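Crystal protein (Bacillus thuringiensis serovar dakota, PDB 2ZTB) recognises cancer cells as the bacterial toxin parasporin-2, and probably kills them by forming membrane pores, as its aerolysin-type beta pore-forming relatives do. Local coordinates at residues F106-V112 against T229-S235; K130-G135 against A179-A183. One frame throughout, in Å; residues are numbered along the deposited sequence.

Interaction 1: residues F106-V112 against T229-S235; sequences FTNTSTV and TVTNVSS
Strands 106-112 and 229-235 run antiparallel at 175° with axes 4.6 Å apart. Backbone hydrogen bonds set the register: Thr109 N to Val233 O (3.0 Å), Val233 N to Thr109 O (2.7 Å), Thr111 N to Thr231 O and Thr231 N to Thr111 O (both 2.8 Å). Between these hydrogen-bonded pairs lies the non-hydrogen-bonded pair Ser110-Asn232, CA atoms 4.3 Å apart, followed by Val112-Val230 at 4.6 Å. A water bridges Thr111 O (3.0 Å) and Thr231 OG1 (3.1 Å). Ser110 OG (chi1 m) donates to Asn232 OD1 (2.8 Å), a short hydroxyl suiting so close a pair. Thr109, Thr111, Thr231 and Val233 share the opposite face, their beta branches suiting extended backbone. Ser235 CB lies 3.5 Å from the centroid of the Phe106 ring (chi1 t), 6° off its normal, a CH-pi contact. Such Thr/Ser-rich long strands are characteristic of aerolysin-type toxins. Strand 147-164 flanks 106-112 on its other edge, strand 168-199 borders 229-235, and hairpin strands 126-132 and 136-142 lie against the Ser110-Asn232 face.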
loop_
_atom_site.group_PDB
_atom_site.type_symbol
_atom_site.label_atom_id
_atom_site.label_comp_id
_atom_site.label_asym_id
_atom_site.label_seq_id
_atom_site.Cartn_x
_atom_site.Cartn_y
_atom_site.Cartn_z
ATOM N N PHE A 106 -21.511 12.100 -4.606
ATOM C CA PHE A 106 -20.432 11.336 -5.150
ATOM C C PHE A 106 -19.622 10.868 -3.953
ATOM O O PHE A 106 -19.394 11.634 -3.014
ATOM C CB PHE A 106 -19.598 12.243 -6.052
ATOM C CG PHE A 106 -18.523 11.535 -6.820
ATOM C CD1 PHE A 106 -18.754 11.107 -8.109
ATOM C CD2 PHE A 106 -17.264 11.338 -6.259
ATOM C CE1 PHE A 106 -17.762 10.490 -8.820
ATOM C CE2 PHE A 106 -16.263 10.721 -6.969
ATOM C CZ PHE A 106 -16.507 10.296 -8.242
ATOM N N THR A 107 -19.224 9.602 -3.971
ATOM C CA THR A 107 -18.412 9.059 -2.907
ATOM C C THR A 107 -16.960 8.973 -3.382
ATOM O O THR A 107 -16.631 8.185 -4.287
ATOM C CB THR A 107 -18.974 7.710 -2.409
ATOM O OG1 THR A 107 -20.302 7.925 -1.935
ATOM C CG2 THR A 107 -18.133 7.145 -1.277
ATOM N N ASN A 108 -16.118 9.830 -2.797
ATOM C CA ASN A 108 -14.687 9.845 -3.092
ATOM C C ASN A 108 -14.057 8.629 -2.457
ATOM O O ASN A 108 -14.413 8.272 -1.339
ATOM C CB ASN A 108 -13.997 11.098 -2.514
ATOM C CG ASN A 108 -14.511 12.403 -3.103
ATOM O OD1 ASN A 108 -15.071 12.458 -4.204
ATOM N ND2 ASN A 108 -14.291 13.475 -2.372
ATOM N N THR A 109 -13.133 7.984 -3.164
ATOM C CA THR A 109 -12.348 6.902 -2.557
ATOM C C THR A 109 -10.855 7.211 -2.559
ATOM O O THR A 109 -10.329 7.818 -3.503
ATOM C CB THR A 109 -12.596 5.530 -3.233
ATOM O OG1 THR A 109 -12.347 5.631 -4.637
ATOM C CG2 THR A 109 -14.023 5.056 -3.007
ATOM N N SER A 110 -10.188 6.787 -1.490
ATOM C CA SER A 110 -8.720 6.771 -1.410
ATOM C C SER A 110 -8.272 5.354 -1.120
ATOM O O SER A 110 -8.701 4.768 -0.131
ATOM C CB SER A 110 -8.218 7.683 -0.292
ATOM O OG SER A 110 -8.828 8.955 -0.364
ATOM N N THR A 111 -7.421 4.808 -1.986
ATOM C CA THR A 111 -6.972 3.416 -1.882
ATOM C C THR A 111 -5.437 3.316 -1.722
ATOM O O THR A 111 -4.689 3.974 -2.447
ATOM C CB THR A 111 -7.474 2.599 -3.087
ATOM O OG1 THR A 111 -8.908 2.661 -3.127
ATOM C CG2 THR A 111 -7.027 1.104 -3.014
ATOM N N VAL A 112 -4.980 2.533 -0.743
ATOM C CA VAL A 112 -3.556 2.132 -0.661
ATOM C C VAL A 112 -3.410 0.615 -0.936
ATOM O O VAL A 112 -4.297 -0.186 -0.608
ATOM C CB VAL A 112 -2.896 2.565 0.693
ATOM C CG1 VAL A 112 -3.420 1.730 1.867
ATOM C CG2 VAL A 112 -1.360 2.520 0.619
ATOM N N THR A 229 1.018 1.398 -4.464
ATOM C CA THR A 229 0.346 2.500 -5.135
ATOM C C THR A 229 -0.638 3.164 -4.180
ATOM O O THR A 229 -1.309 2.504 -3.385
ATOM C CB THR A 229 -0.405 2.009 -6.392
ATOM O OG1 THR A 229 0.499 1.269 -7.214
ATOM C CG2 THR A 229 -0.970 3.197 -7.213
ATOM N N VAL A 230 -0.713 4.481 -4.273
ATOM C CA VAL A 230 -1.734 5.260 -3.570
ATOM C C VAL A 230 -2.609 5.959 -4.618
ATOM O O VAL A 230 -2.104 6.705 -5.453
ATOM C CB VAL A 230 -1.118 6.197 -2.488
ATOM C CG1 VAL A 230 -0.024 7.084 -3.063
ATOM C CG2 VAL A 230 -2.196 7.022 -1.785
ATOM N N THR A 231 -3.901 5.614 -4.617
ATOM C CA THR A 231 -4.902 6.149 -5.542
ATOM C C THR A 231 -5.969 6.998 -4.814
ATOM O O THR A 231 -6.256 6.787 -3.622
ATOM C CB THR A 231 -5.570 5.037 -6.334
ATOM O OG1 THR A 231 -4.571 4.307 -7.054
ATOM C CG2 THR A 231 -6.558 5.589 -7.348
ATOM N N ASN A 232 -6.487 8.006 -5.519
ATOM C CA ASN A 232 -7.597 8.824 -5.041
ATOM C C ASN A 232 -8.540 9.012 -6.222
ATOM O O ASN A 232 -8.088 9.321 -7.327
ATOM C CB ASN A 232 -7.107 10.160 -4.452
ATOM C CG ASN A 232 -8.208 10.921 -3.688
ATOM O OD1 ASN A 232 -8.337 10.795 -2.476
ATOM N ND2 ASN A 232 -9.011 11.705 -4.409
ATOM N N VAL A 233 -9.826 8.730 -6.007
ATOM C CA VAL A 233 -10.870 8.975 -7.023
ATOM C C VAL A 233 -11.832 10.033 -6.472
ATOM O O VAL A 233 -12.408 9.875 -5.389
ATOM C CB VAL A 233 -11.586 7.669 -7.507
ATOM C CG1 VAL A 233 -12.559 7.952 -8.661
ATOM C CG2 VAL A 233 -10.558 6.623 -7.985
ATOM N N SER A 234 -11.933 11.154 -7.184
ATOM C CA SER A 234 -12.804 12.256 -6.759
ATOM C C SER A 234 -13.451 12.953 -7.952
ATOM O O SER A 234 -13.009 12.810 -9.102
ATOM C CB SER A 234 -12.049 13.252 -5.872
ATOM O OG SER A 234 -10.996 13.887 -6.581
ATOM N N SER A 235 -14.530 13.671 -7.671
ATOM C CA SER A 235 -15.251 14.386 -8.704
ATOM C C SER A 235 -14.893 15.859 -8.580
ATOM O O SER A 235 -14.595 16.332 -7.488
ATOM C CB SER A 235 -16.758 14.164 -8.583
ATOM O OG SER A 235 -17.219 14.684 -7.358
HETATM O O HOH W 1 -3.848 2.263 -4.812
#

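Interaction 2: residues K130-G135 against A179-A183; sequences KVFEIG and AKESA
Glu181 is the centre of this contact, burying 103 Å². Strands 130-132 and 179-183 cross at 149° with axes 8.4 Å apart, too far for backbone pairing, so side chains bridge the gap. Glu181 (chi1 m, chi2 t) presents its carboxylate to residues 133-135, which turn with helix-like backbone angles but no regular helical hydrogen bonds: Ile134 N donates to OE2 of Glu181 (2.9 Å) and Gly135 N to its OE1 (2.7 Å). Glutamate is long enough to span the gap and has two oxygens for two successive amides. Phe132 (67 Å², chi1 m) lies beside it, its CB 3.5 Å from Glu181 OE1 and its CE2 3.7 Å from Ser182 N, a flat ring filling the space between strands. Ile134 (41 Å²) packs CD1 on Ala179 CB at 3.7 Å. The buried carboxylate's charge is thus met by main-chain NH groups, tethering the 126-142 hairpin to the main sheet, consistent with the amphipathic hairpin that aerolysin-type toxins are thought to insert into membranes, here in its soluble form.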
loop_
_atom_site.group_PDB
_atom_site.type_symbol
_atom_site.label_atom_id
_atom_site.label_comp_id
_atom_site.label_asym_id
_atom_site.label_seq_id
_atom_site.Cartn_x
_atom_site.Cartn_y
_atom_site.Cartn_z
ATOM N N LYS A 130 0.344 11.202 0.727
ATOM C CA LYS A 130 0.485 11.812 -0.589
ATOM C C LYS A 130 -0.481 12.981 -0.747
ATOM O O LYS A 130 -1.674 12.852 -0.461
ATOM C CB LYS A 130 0.264 10.754 -1.685
ATOM C CG LYS A 130 0.161 11.279 -3.111
ATOM C CD LYS A 130 1.502 11.714 -3.659
ATOM C CE LYS A 130 1.308 12.588 -4.890
ATOM N NZ LYS A 130 2.597 12.803 -5.605
ATOM N N VAL A 131 0.035 14.126 -1.189
ATOM C CA VAL A 131 -0.832 15.260 -1.544
ATOM C C VAL A 131 -1.141 15.257 -3.046
ATOM O O VAL A 131 -0.251 15.434 -3.886
ATOM C CB VAL A 131 -0.259 16.640 -1.108
ATOM C CG1 VAL A 131 -1.182 17.772 -1.567
ATOM C CG2 VAL A 131 -0.045 16.701 0.412
ATOM N N PHE A 132 -2.409 15.039 -3.366
ATOM C CA PHE A 132 -2.869 15.038 -4.745
ATOM C C PHE A 132 -3.383 16.428 -5.142
ATOM O O PHE A 132 -4.049 17.104 -4.351
ATOM C CB PHE A 132 -3.971 13.998 -4.925
ATOM C CG PHE A 132 -3.482 12.567 -4.885
ATOM C CD1 PHE A 132 -3.883 11.712 -3.857
ATOM C CD2 PHE A 132 -2.639 12.072 -5.878
ATOM C CE1 PHE A 132 -3.463 10.381 -3.816
ATOM C CE2 PHE A 132 -2.206 10.743 -5.850
ATOM C CZ PHE A 132 -2.622 9.892 -4.815
ATOM N N GLU A 133 -3.070 16.841 -6.368
ATOM C CA GLU A 133 -3.489 18.142 -6.886
ATOM C C GLU A 133 -4.995 18.364 -6.757
ATOM O O GLU A 133 -5.436 19.380 -6.200
ATOM C CB GLU A 133 -3.056 18.303 -8.342
ATOM C CG GLU A 133 -3.590 19.564 -9.005
ATOM C CD GLU A 133 -3.150 19.697 -10.447
ATOM O OE1 GLU A 133 -2.033 19.210 -10.774
ATOM O OE2 GLU A 133 -3.917 20.294 -11.247
ATOM N N ILE A 134 -5.767 17.415 -7.275
ATOM C CA ILE A 134 -7.222 17.494 -7.277
ATOM C C ILE A 134 -7.821 16.949 -5.972
ATOM O O ILE A 134 -8.603 17.635 -5.304
ATOM C CB ILE A 134 -7.837 16.782 -8.532
ATOM C CG1 ILE A 134 -7.356 17.476 -9.817
ATOM C CG2 ILE A 134 -9.379 16.731 -8.448
ATOM C CD1 ILE A 134 -7.600 16.709 -11.093
ATOM N N GLY A 135 -7.423 15.739 -5.597
ATOM C CA GLY A 135 -7.986 15.075 -4.431
ATOM C C GLY A 135 -7.547 15.569 -3.064
ATOM O O GLY A 135 -8.247 15.338 -2.080
ATOM N N ALA A 179 -11.562 12.386 -11.510
ATOM C CA ALA A 179 -10.110 12.249 -11.550
ATOM C C ALA A 179 -9.696 10.984 -10.812
ATOM O O ALA A 179 -10.030 10.813 -9.631
ATOM C CB ALA A 179 -9.429 13.462 -10.928
ATOM N N LYS A 180 -9.004 10.092 -11.520
ATOM C CA LYS A 180 -8.277 9.017 -10.873
ATOM C C LYS A 180 -6.824 9.467 -10.785
ATOM O O LYS A 180 -6.096 9.521 -11.790
ATOM C CB LYS A 180 -8.403 7.684 -11.628
ATOM C CG LYS A 180 -7.523 6.573 -11.021
ATOM C CD LYS A 180 -6.964 5.601 -12.089
ATOM C CE LYS A 180 -5.647 4.992 -11.599
ATOM N NZ LYS A 180 -5.256 3.729 -12.317
ATOM N N GLU A 181 -6.423 9.832 -9.577
ATOM C CA GLU A 181 -5.055 10.264 -9.333
ATOM C C GLU A 181 -4.310 9.159 -8.609
ATOM O O GLU A 181 -4.883 8.446 -7.773
ATOM C CB GLU A 181 -5.030 11.540 -8.510
ATOM C CG GLU A 181 -5.645 12.752 -9.209
ATOM C CD GLU A 181 -5.695 13.942 -8.291
ATOM O OE1 GLU A 181 -6.464 13.888 -7.314
ATOM O OE2 GLU A 181 -4.944 14.918 -8.523
ATOM N N SER A 182 -3.037 8.997 -8.947
ATOM C CA SER A 182 -2.234 7.996 -8.260
ATOM C C SER A 182 -0.743 8.267 -8.276
ATOM O O SER A 182 -0.237 9.020 -9.100
ATOM C CB SER A 182 -2.531 6.584 -8.787
ATOM O OG SER A 182 -2.132 6.479 -10.133
ATOM N N ALA A 183 -0.063 7.633 -7.328
ATOM C CA ALA A 183 1.376 7.631 -7.264
ATOM C C ALA A 183 1.832 6.237 -6.886
ATOM O O ALA A 183 1.291 5.629 -5.961
ATOM C CB ALA A 183 1.864 8.653 -6.240
#

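In the fold
From the N terminus, the chain first supplies residues 106-112 on strand 96-116, then enters the hairpin of strands 126-132 and 136-142, whose turn belongs to 130-135. Strand 147-164 follows, and strand 168-199 brings 179-183 back to that turn, so interaction 2 closes a loop with 43 residues between its segments. Only later does strand 223-247 return to the first strand and close interaction 1, with 116 residues between its segments; interaction 2 is nested inside it. The contacts, centred about 8 Å apart, meet where strands 168-199 and 223-247 are neighbours: Asn232 N lies 2.8 Å from Glu181 O, a probable hydrogen bond. Together they join the long sheet to the hairpin packed against its face.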